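Local coordinates for protein NAD-dependent aldehyde dehydrogenase (Burkholderia multivorans, PDB 5UJU) that probably oxidises aldehydes to the corresponding carboxylic acids with NAD+ as the electron acceptor, at residues A[253-258]-A[263-268]; A[304-307]-A[313-316]; A[339-344]-A[385-390]; A[138-143]-A[243-248]. All blocks are in the same frame, centred on the assembly; numbering follows the deposited sequence.

Interaction 1 (A[253-258]-A[263-268])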
# COMPACT_ATOMS: atom_id res chain seq x y z
N ILE A 253 -16.77 -18.45 -15.77
CA ILE A 253 -17.66 -17.33 -16.06
C ILE A 253 -16.86 -16.07 -16.39
O ILE A 253 -17.20 -15.33 -17.31
CB ILE A 253 -18.64 -17.12 -14.89
CG1 ILE A 253 -19.59 -18.32 -14.79
CG2 ILE A 253 -19.43 -15.85 -15.08
CD1 ILE A 253 -20.55 -18.28 -13.57
N ALA A 254 -15.76 -15.83 -15.65
CA ALA A 254 -14.89 -14.70 -15.97
C ALA A 254 -14.37 -14.77 -17.40
O ALA A 254 -14.37 -13.77 -18.12
CB ALA A 254 -13.71 -14.65 -15.01
N ARG A 255 -13.92 -15.96 -17.82
CA ARG A 255 -13.37 -16.14 -19.16
C ARG A 255 -14.43 -15.94 -20.23
O ARG A 255 -14.14 -15.40 -21.31
CB ARG A 255 -12.76 -17.54 -19.26
CG ARG A 255 -11.52 -17.73 -18.39
CD ARG A 255 -11.04 -19.16 -18.43
NE ARG A 255 -10.62 -19.57 -19.77
CZ ARG A 255 -9.39 -19.40 -20.24
NH1 ARG A 255 -8.46 -18.81 -19.49
NH2 ARG A 255 -9.08 -19.81 -21.46
N ASP A 256 -15.66 -16.37 -19.96
CA ASP A 256 -16.78 -16.10 -20.86
C ASP A 256 -16.92 -14.61 -21.13
O ASP A 256 -17.02 -14.18 -22.29
CB ASP A 256 -18.07 -16.62 -20.25
CG ASP A 256 -18.21 -18.12 -20.36
OD1 ASP A 256 -17.42 -18.74 -21.10
OD2 ASP A 256 -19.12 -18.66 -19.71
N VAL A 257 -16.95 -13.81 -20.06
CA VAL A 257 -17.16 -12.38 -20.20
C VAL A 257 -15.99 -11.75 -20.95
O VAL A 257 -16.18 -10.93 -21.85
CB VAL A 257 -17.34 -11.73 -18.81
CG1 VAL A 257 -17.39 -10.23 -18.94
CG2 VAL A 257 -18.62 -12.28 -18.14
N LEU A 258 -14.76 -12.13 -20.57
CA LEU A 258 -13.58 -11.58 -21.23
C LEU A 258 -13.58 -11.91 -22.72
O LEU A 258 -13.31 -11.04 -23.56
CB LEU A 258 -12.31 -12.11 -20.55
CG LEU A 258 -12.04 -11.50 -19.17
CD1 LEU A 258 -11.27 -12.49 -18.28
CD2 LEU A 258 -11.28 -10.20 -19.32
N PHE A 263 -11.51 -9.82 -25.35
CA PHE A 263 -10.22 -10.00 -24.69
C PHE A 263 -9.77 -11.46 -24.75
O PHE A 263 -10.56 -12.37 -24.98
CB PHE A 263 -10.29 -9.52 -23.23
CG PHE A 263 -10.58 -8.07 -23.13
CD1 PHE A 263 -9.66 -7.15 -23.62
CD2 PHE A 263 -11.78 -7.61 -22.64
CE1 PHE A 263 -9.93 -5.80 -23.57
CE2 PHE A 263 -12.05 -6.27 -22.58
CZ PHE A 263 -11.12 -5.36 -23.05
N ASP A 264 -8.47 -11.64 -24.53
CA ASP A 264 -7.90 -12.98 -24.38
C ASP A 264 -8.45 -13.58 -23.09
O ASP A 264 -8.25 -12.99 -22.02
CB ASP A 264 -6.37 -12.87 -24.36
CG ASP A 264 -5.66 -14.23 -24.32
OD1 ASP A 264 -6.27 -15.26 -23.94
OD2 ASP A 264 -4.46 -14.26 -24.64
N PRO A 265 -9.21 -14.68 -23.15
CA PRO A 265 -9.75 -15.24 -21.90
C PRO A 265 -8.67 -15.61 -20.90
O PRO A 265 -8.97 -15.73 -19.71
CB PRO A 265 -10.54 -16.47 -22.37
CG PRO A 265 -9.93 -16.83 -23.70
CD PRO A 265 -9.56 -15.50 -24.32
N ASN A 266 -7.42 -15.80 -21.35
CA ASN A 266 -6.34 -16.10 -20.41
C ASN A 266 -5.95 -14.91 -19.53
O ASN A 266 -4.98 -15.02 -18.79
CB ASN A 266 -5.12 -16.60 -21.17
CG ASN A 266 -5.39 -17.92 -21.83
OD1 ASN A 266 -6.13 -18.74 -21.29
ND2 ASN A 266 -4.82 -18.14 -23.02
N VAL A 267 -6.66 -13.78 -19.61
CA VAL A 267 -6.57 -12.81 -18.52
C VAL A 267 -6.82 -13.49 -17.18
O VAL A 267 -6.18 -13.13 -16.18
CB VAL A 267 -7.54 -11.63 -18.78
CG1 VAL A 267 -7.70 -10.76 -17.52
CG2 VAL A 267 -7.00 -10.76 -19.93
N VAL A 268 -7.67 -14.51 -17.14
CA VAL A 268 -7.92 -15.29 -15.91
C VAL A 268 -7.74 -16.77 -16.21
O VAL A 268 -8.41 -17.31 -17.11
CB VAL A 268 -9.32 -15.03 -15.34
CG1 VAL A 268 -9.55 -15.90 -14.10
CG2 VAL A 268 -9.47 -13.55 -15.00

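Interaction 2 (A[304-307]-A[313-316])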
# COMPACT_ATOMS: atom_id res chain seq x y z
N TRP A 304 5.41 -16.52 5.32
CA TRP A 304 6.44 -16.86 4.34
C TRP A 304 6.32 -15.99 3.10
O TRP A 304 7.32 -15.44 2.62
CB TRP A 304 6.34 -18.35 3.98
CG TRP A 304 7.47 -18.85 3.14
CD1 TRP A 304 8.62 -19.45 3.57
CD2 TRP A 304 7.56 -18.79 1.71
NE1 TRP A 304 9.42 -19.76 2.50
CE2 TRP A 304 8.80 -19.36 1.35
CE3 TRP A 304 6.73 -18.30 0.71
CZ2 TRP A 304 9.22 -19.46 0.02
CZ3 TRP A 304 7.14 -18.40 -0.62
CH2 TRP A 304 8.38 -18.97 -0.94
N LEU A 305 5.10 -15.81 2.59
CA LEU A 305 4.88 -15.01 1.38
C LEU A 305 5.26 -13.55 1.59
O LEU A 305 5.89 -12.93 0.72
CB LEU A 305 3.42 -15.11 0.94
CG LEU A 305 2.96 -16.47 0.46
CD1 LEU A 305 1.46 -16.53 0.47
CD2 LEU A 305 3.46 -16.70 -0.96
N GLU A 306 4.85 -12.97 2.72
CA GLU A 306 5.18 -11.57 2.99
C GLU A 306 6.68 -11.35 3.00
O GLU A 306 7.18 -10.32 2.53
CB GLU A 306 4.58 -11.14 4.33
CG GLU A 306 3.07 -11.22 4.41
CD GLU A 306 2.59 -11.09 5.84
OE1 GLU A 306 3.44 -10.81 6.70
OE2 GLU A 306 1.39 -11.28 6.11
N ARG A 307 7.43 -12.32 3.52
CA ARG A 307 8.87 -12.15 3.69
C ARG A 307 9.67 -12.54 2.46
O ARG A 307 10.72 -11.94 2.19
CB ARG A 307 9.33 -12.97 4.90
CG ARG A 307 8.76 -12.46 6.20
CD ARG A 307 9.02 -13.41 7.35
NE ARG A 307 8.44 -12.90 8.59
CZ ARG A 307 9.15 -12.51 9.64
NH1 ARG A 307 10.48 -12.59 9.62
NH2 ARG A 307 8.53 -12.05 10.72
N GLN A 313 3.51 -7.43 -4.27
CA GLN A 313 2.68 -6.91 -3.19
C GLN A 313 1.84 -8.05 -2.64
O GLN A 313 1.09 -8.67 -3.39
CB GLN A 313 1.76 -5.82 -3.69
CG GLN A 313 2.44 -4.63 -4.21
CD GLN A 313 1.52 -3.91 -5.14
OE1 GLN A 313 0.30 -3.91 -4.96
NE2 GLN A 313 2.07 -3.36 -6.19
N VAL A 314 1.99 -8.34 -1.35
CA VAL A 314 1.38 -9.51 -0.73
C VAL A 314 0.30 -9.07 0.25
O VAL A 314 0.56 -8.26 1.15
CB VAL A 314 2.44 -10.37 -0.03
CG1 VAL A 314 1.81 -11.63 0.55
CG2 VAL A 314 3.53 -10.73 -1.01
N TYR A 315 -0.91 -9.59 0.06
CA TYR A 315 -2.05 -9.34 0.94
C TYR A 315 -2.45 -10.66 1.58
O TYR A 315 -2.69 -11.64 0.87
CB TYR A 315 -3.22 -8.76 0.16
CG TYR A 315 -2.82 -7.57 -0.69
CD1 TYR A 315 -2.89 -6.28 -0.17
CD2 TYR A 315 -2.37 -7.74 -1.99
CE1 TYR A 315 -2.52 -5.18 -0.92
CE2 TYR A 315 -1.99 -6.64 -2.76
CZ TYR A 315 -2.07 -5.37 -2.21
OH TYR A 315 -1.71 -4.27 -2.94
N THR A 316 -2.50 -10.69 2.91
CA THR A 316 -2.67 -11.96 3.61
C THR A 316 -3.81 -11.88 4.60
O THR A 316 -4.05 -10.83 5.20
CB THR A 316 -1.39 -12.39 4.37
OG1 THR A 316 -1.02 -11.36 5.30
CG2 THR A 316 -0.23 -12.66 3.40

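Interaction 3 (A[339-344]-A[385-390])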
# COMPACT_ATOMS: atom_id res chain seq x y z
N ILE A 339 -24.04 -16.20 22.03
CA ILE A 339 -22.71 -16.80 22.01
C ILE A 339 -22.78 -18.22 21.49
O ILE A 339 -21.92 -18.66 20.71
CB ILE A 339 -22.08 -16.74 23.42
CG1 ILE A 339 -21.69 -15.30 23.76
CG2 ILE A 339 -20.91 -17.71 23.53
CD1 ILE A 339 -21.28 -15.12 25.21
N ALA A 340 -23.81 -18.97 21.90
CA ALA A 340 -23.95 -20.36 21.47
C ALA A 340 -24.11 -20.46 19.95
O ALA A 340 -23.52 -21.34 19.31
CB ALA A 340 -25.16 -20.98 22.16
N PHE A 341 -24.96 -19.61 19.36
CA PHE A 341 -25.07 -19.59 17.90
C PHE A 341 -23.72 -19.31 17.26
O PHE A 341 -23.38 -19.89 16.23
CB PHE A 341 -26.07 -18.52 17.45
CG PHE A 341 -27.45 -19.03 17.22
CD1 PHE A 341 -27.71 -19.92 16.18
CD2 PHE A 341 -28.51 -18.61 18.03
CE1 PHE A 341 -29.00 -20.39 15.97
CE2 PHE A 341 -29.80 -19.07 17.82
CZ PHE A 341 -30.04 -19.97 16.78
N SER A 342 -22.95 -18.39 17.86
CA SER A 342 -21.66 -18.01 17.30
C SER A 342 -20.68 -19.17 17.33
O SER A 342 -19.82 -19.28 16.44
CB SER A 342 -21.09 -16.82 18.06
OG SER A 342 -22.04 -15.77 18.08
N LEU A 343 -20.79 -20.03 18.34
CA LEU A 343 -19.94 -21.20 18.44
C LEU A 343 -20.39 -22.32 17.50
O LEU A 343 -19.56 -23.11 17.05
CB LEU A 343 -19.91 -21.71 19.88
CG LEU A 343 -19.22 -20.83 20.93
CD1 LEU A 343 -19.52 -21.37 22.34
CD2 LEU A 343 -17.72 -20.75 20.66
N ALA A 344 -21.69 -22.40 17.22
CA ALA A 344 -22.27 -23.51 16.48
C ALA A 344 -22.25 -23.32 14.96
O ALA A 344 -22.17 -24.30 14.22
CB ALA A 344 -23.71 -23.73 16.94
N GLN A 385 -25.56 -27.07 23.69
CA GLN A 385 -26.10 -28.42 23.61
C GLN A 385 -27.49 -28.42 23.01
O GLN A 385 -27.81 -29.26 22.16
CB GLN A 385 -26.11 -29.07 25.01
CG GLN A 385 -26.14 -30.59 24.99
CD GLN A 385 -27.50 -31.15 24.60
OE1 GLN A 385 -28.52 -30.57 24.92
NE2 GLN A 385 -27.50 -32.26 23.86
N LYS A 386 -28.35 -27.48 23.43
CA LYS A 386 -29.71 -27.44 22.89
C LYS A 386 -29.71 -27.17 21.39
O LYS A 386 -30.52 -27.75 20.65
CB LYS A 386 -30.54 -26.38 23.62
N LEU A 387 -28.80 -26.31 20.92
CA LEU A 387 -28.79 -25.91 19.52
C LEU A 387 -28.13 -26.93 18.60
O LEU A 387 -28.41 -26.90 17.39
CB LEU A 387 -28.07 -24.56 19.37
CG LEU A 387 -28.84 -23.31 19.80
CD1 LEU A 387 -27.93 -22.09 19.72
CD2 LEU A 387 -30.05 -23.10 18.89
N THR A 388 -27.26 -27.80 19.12
CA THR A 388 -26.43 -28.63 18.26
C THR A 388 -26.61 -30.14 18.46
O THR A 388 -26.19 -30.90 17.58
CB THR A 388 -24.94 -28.30 18.45
OG1 THR A 388 -24.53 -28.64 19.78
CG2 THR A 388 -24.68 -26.83 18.20
N GLY A 389 -27.24 -30.59 19.54
CA GLY A 389 -27.18 -32.01 19.88
C GLY A 389 -28.00 -32.92 18.97
O GLY A 389 -27.69 -34.11 18.84
N ASP A 390 -29.06 -32.40 18.36
CA ASP A 390 -29.97 -33.22 17.57
C ASP A 390 -29.69 -33.06 16.09
O ASP A 390 -29.74 -31.93 15.59
CB ASP A 390 -31.42 -32.85 17.86
CG ASP A 390 -32.37 -33.64 17.00
OD1 ASP A 390 -32.37 -34.88 17.15
OD2 ASP A 390 -33.08 -33.04 16.15

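Interaction 4 (A[138-143]-A[243-248])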
# COMPACT_ATOMS: atom_id res chain seq x y z
N ALA A 138 -23.54 -22.28 -4.99
CA ALA A 138 -23.86 -22.69 -3.62
C ALA A 138 -23.62 -24.18 -3.42
O ALA A 138 -23.00 -24.60 -2.43
CB ALA A 138 -25.30 -22.33 -3.29
N TYR A 139 -24.12 -25.01 -4.35
CA TYR A 139 -23.91 -26.45 -4.23
C TYR A 139 -22.43 -26.82 -4.29
O TYR A 139 -21.98 -27.72 -3.57
CB TYR A 139 -24.70 -27.19 -5.30
CG TYR A 139 -26.17 -27.29 -4.96
CD1 TYR A 139 -26.59 -28.08 -3.89
CD2 TYR A 139 -27.14 -26.61 -5.69
CE1 TYR A 139 -27.93 -28.19 -3.55
CE2 TYR A 139 -28.49 -26.71 -5.36
CZ TYR A 139 -28.87 -27.50 -4.29
OH TYR A 139 -30.20 -27.61 -3.94
N SER A 140 -21.65 -26.13 -5.12
CA SER A 140 -20.23 -26.45 -5.19
C SER A 140 -19.50 -26.09 -3.90
O SER A 140 -18.54 -26.77 -3.52
CB SER A 140 -19.57 -25.74 -6.38
OG SER A 140 -19.42 -24.35 -6.14
N VAL A 141 -19.94 -25.03 -3.23
CA VAL A 141 -19.36 -24.66 -1.94
C VAL A 141 -19.77 -25.66 -0.86
O VAL A 141 -18.94 -26.11 -0.06
CB VAL A 141 -19.76 -23.21 -1.59
CG1 VAL A 141 -19.55 -22.89 -0.10
CG2 VAL A 141 -18.98 -22.22 -2.49
N MET A 142 -21.05 -26.04 -0.86
CA MET A 142 -21.55 -27.00 0.11
C MET A 142 -20.75 -28.30 0.07
O MET A 142 -20.31 -28.80 1.11
CB MET A 142 -23.04 -27.28 -0.15
CG MET A 142 -23.67 -28.34 0.74
SD MET A 142 -25.42 -28.59 0.40
CE MET A 142 -25.74 -30.01 1.43
N HIS A 143 -20.52 -28.83 -1.13
CA HIS A 143 -19.86 -30.13 -1.24
C HIS A 143 -18.36 -30.03 -1.39
O HIS A 143 -17.72 -31.03 -1.74
CB HIS A 143 -20.49 -30.94 -2.37
CG HIS A 143 -21.88 -31.39 -2.05
ND1 HIS A 143 -22.14 -32.37 -1.11
CD2 HIS A 143 -23.09 -30.95 -2.47
CE1 HIS A 143 -23.44 -32.54 -1.00
NE2 HIS A 143 -24.04 -31.69 -1.81
N ALA A 243 -11.07 -27.26 -2.28
CA ALA A 243 -12.22 -26.42 -2.67
C ALA A 243 -11.90 -25.74 -4.00
O ALA A 243 -11.76 -24.53 -4.07
CB ALA A 243 -12.55 -25.37 -1.61
N ILE A 244 -11.79 -26.54 -5.06
CA ILE A 244 -11.50 -26.00 -6.40
C ILE A 244 -12.76 -25.58 -7.13
O ILE A 244 -12.82 -24.49 -7.70
CB ILE A 244 -10.71 -27.03 -7.23
CG1 ILE A 244 -9.39 -27.39 -6.55
CG2 ILE A 244 -10.48 -26.50 -8.66
CD1 ILE A 244 -8.80 -28.71 -7.06
N LEU A 245 -13.78 -26.43 -7.12
CA LEU A 245 -14.95 -26.24 -7.97
C LEU A 245 -15.57 -24.85 -7.87
O LEU A 245 -15.89 -24.28 -8.93
CB LEU A 245 -16.01 -27.31 -7.66
CG LEU A 245 -17.18 -27.31 -8.66
CD1 LEU A 245 -16.66 -27.50 -10.10
CD2 LEU A 245 -18.25 -28.37 -8.34
N PRO A 246 -15.77 -24.25 -6.68
CA PRO A 246 -16.35 -22.90 -6.65
C PRO A 246 -15.53 -21.88 -7.42
O PRO A 246 -16.12 -20.99 -8.06
CB PRO A 246 -16.42 -22.56 -5.14
CG PRO A 246 -16.48 -23.88 -4.47
CD PRO A 246 -15.62 -24.80 -5.31
N LEU A 247 -14.20 -21.95 -7.37
CA LEU A 247 -13.39 -21.01 -8.13
C LEU A 247 -13.23 -21.43 -9.59
O LEU A 247 -13.03 -20.57 -10.44
CB LEU A 247 -12.02 -20.84 -7.48
CG LEU A 247 -12.16 -20.05 -6.17
CD1 LEU A 247 -10.88 -20.17 -5.35
CD2 LEU A 247 -12.49 -18.57 -6.46
N ALA A 248 -13.33 -22.73 -9.89
CA ALA A 248 -13.32 -23.15 -11.30
C ALA A 248 -14.54 -22.62 -12.04
O ALA A 248 -14.42 -22.10 -13.16
CB ALA A 248 -13.27 -24.68 -11.39

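Interaction 1 (A[253-258]-A[263-268])
A bend at chi3 (63°) turns the end of Arg255 out from its helix and lays the guanidinium group across the 3-10 turn of Pro265, Asn266 and Val267. Arg255 NH1 donates to Val268 O at 2.8 Å. The same nitrogen and NH2 together grip one atom, Asn266 OD1, which lies almost exactly in the guanidinium plane, 2.9 Å from Arg255 NH1. The amide plane of Asn266 is turned 43° against the guanidinium, and Arg255 NH2 approaches OD1 from above the amide plane. Pro265 CB covers one guanidinium face over its centre, and NH2 has a second partner in a salt bridge to Asp69, so this buried charge is held by several groups.

Further along the helix, Leu258 CD1 packs on Val267 CB and Val268 CG2, both 3.9 Å away. The return of the chain is fixed by the backbone bond from Phe263 N to Leu258 O, 2.8 Å. An Asx turn, Asp264 OD1 accepting from Asn266 N, shapes the loop.

The contact thus closes a beta-alpha-beta crossover from strand 234-238 through helix 245-260 to strand 268-270, with helix 97-132 against Phe263 and helix 217-230 against Val267 and Val268.

Interaction 2 (A[304-307]-A[313-316])
Glu306 and Val314 bring helix and strand closest together, with a CA-to-CA distance of 5.7 Å, in the second half of the beta-alpha-beta unit made by strand 290-296, helix 299-308 and strand 313-317. Such units build the Rossmann-like nucleotide-binding domain of aldehyde dehydrogenases, and here the short return loop leaves the helix covering one face of its own following strand.

Val314 supplies the apolar centre. Val314 CG1 lies 3.9 Å from Leu305 CB and also faces the methylene part of Glu306, whose chain crosses the valine at about a right angle. The other methyl, Val314 CG2, rests against Leu305 O at 3.7 Å.

Two residues on, Thr316 points to the same side of the strand and adds a polar contact at the border of the apolar patch. With its first torsion at 57°, Thr316 OG1 stands between the backbone N and the carbonyl carbon, and from there donates to Glu306 OE2 over a short 2.5 Å, using the anti lone pair of that oxygen. Thr316 CG2 meanwhile packs on Glu306 CG at 3.7 Å, so the threonine meets the glutamate through both of its branches. OE2 also forms a salt bridge with Lys318, which would probably favour the charged carboxylate. Beside the strand, the side-chain amide of Asn541 pairs with Val314 O and Thr316 N.

On the strand's other face, Tyr315 OH donates to Gln313 OE1 at 2.9 Å, in the carbonyl plane and on a lone pair.

Interaction 3 (A[339-344]-A[385-390])
Helix-helix packing beside the sheet that carries strands 323-326 and 356-360 brings Ala340, Phe341 and Ala344 of helix 332-344 against Leu387 and Thr388 of segment 385-390. Leu387 is the main wedge. Leu387 CD1 stands over the centre of the Phe341 ring, 3.9 Å from the centroid and only 8° off the ring normal, a CH-pi contact over the face. The second methyl, Leu387 CD2, comes down near the far end of the same ring, 3.8 Å from Phe341 CZ. The two side chains cross at about a right angle, and both branches of the leucine meet the one aromatic ring, while Leu387 CD1 also touches Ala340 CB at 3.9 Å.

Helix 332-344 is the connection of a beta-alpha-beta crossover between the adjacent parallel strands 323-326 and 356-360, part of the catalytic domain as known from the family, and Ile339 faces strand 323-326. Helix 373-388 comes later in the chain and packs along helix 332-344, with Ile339 on Ile380 and Ala340 on Ala383 and Val384. Leu397 of the next helix, 391-398, fills in against Phe341, Ala344 and Leu387.

One turn beyond Ala340 the helices are in closer contact: Ala344 CB and Thr388 CG2 are 3.5 Å apart, tighter than carbons usually pack. The chi1 of Thr388, 65°, sends OG1 back to its own helix, where it is hydrogen-bonded to Val384 O, and presents the methyl to the alanine. Just past this point Asp390 takes the N-cap position of helix 391-398, its OD2 accepting from Arg393 N.

Interaction 4 (A[138-143]-A[243-248])
Ser140 and Val141 meet Leu245 and Pro246 where helix 134-145 packs near the N-terminal part of helix 245-260, the crossover helix of a beta-alpha-beta unit in the Rossmann-like domain. The first shell is van der Waals packing, a hydroxyl oxygen included. Pro246 sits against both residues of the other helix: Pro246 CG is 3.4 Å from Ser140 OG and 3.6 Å from Val141 CG2, so the pyrrolidine ring packs against a hydroxyl and a methyl next to each other on the same helix. Leu245 takes the adjoining place, with Leu245 CD2 lying 3.5 Å from Ser140 CB and CG close behind. The backbones come near here, with the CA atoms of Ser140 and Pro246 5.5 Å apart.

What positions these groups lies one shell further out. A chi1 of 73° turns Ser140 OG back along its own helix, where it is hydrogen-bonded to Ile137 O; the polar need of this buried hydroxyl is therefore met even though its neighbours across the contact are apolar. Leu245 is backed by Phe58 of helix 50-60 and by Tyr92, while Ala152 of helix 149-156 lies against Val141.

Glu80 reaches the same part of the chain, its OE2 hydrogen-bonded to both Ile244 N and Leu245 N. On the carbonyl side of Ile244, Ala248 N donates to Ile244 O at 2.9 Å.

Along the chain the contacts close in the order interaction 4, interaction 1, interaction 2, interaction 3. Interactions 4 and 1 use the two ends of helix 245-260, their centres about 19 Å apart and their nearest atoms about 5 Å. One crossover helix is thus tied near its start to helix 134-145 and near its end to the chain leading into strand 268-270. Interaction 2 belongs to another beta-alpha-beta unit of the same sheet, about 26 Å from each of them between centres. Interaction 3 packs helices beside the second sheet, its centre about 43 Å from that of interaction 1 and across the chain's centre from it, so the set samples the halves that in this family bind the nucleotide and carry the catalytic residues.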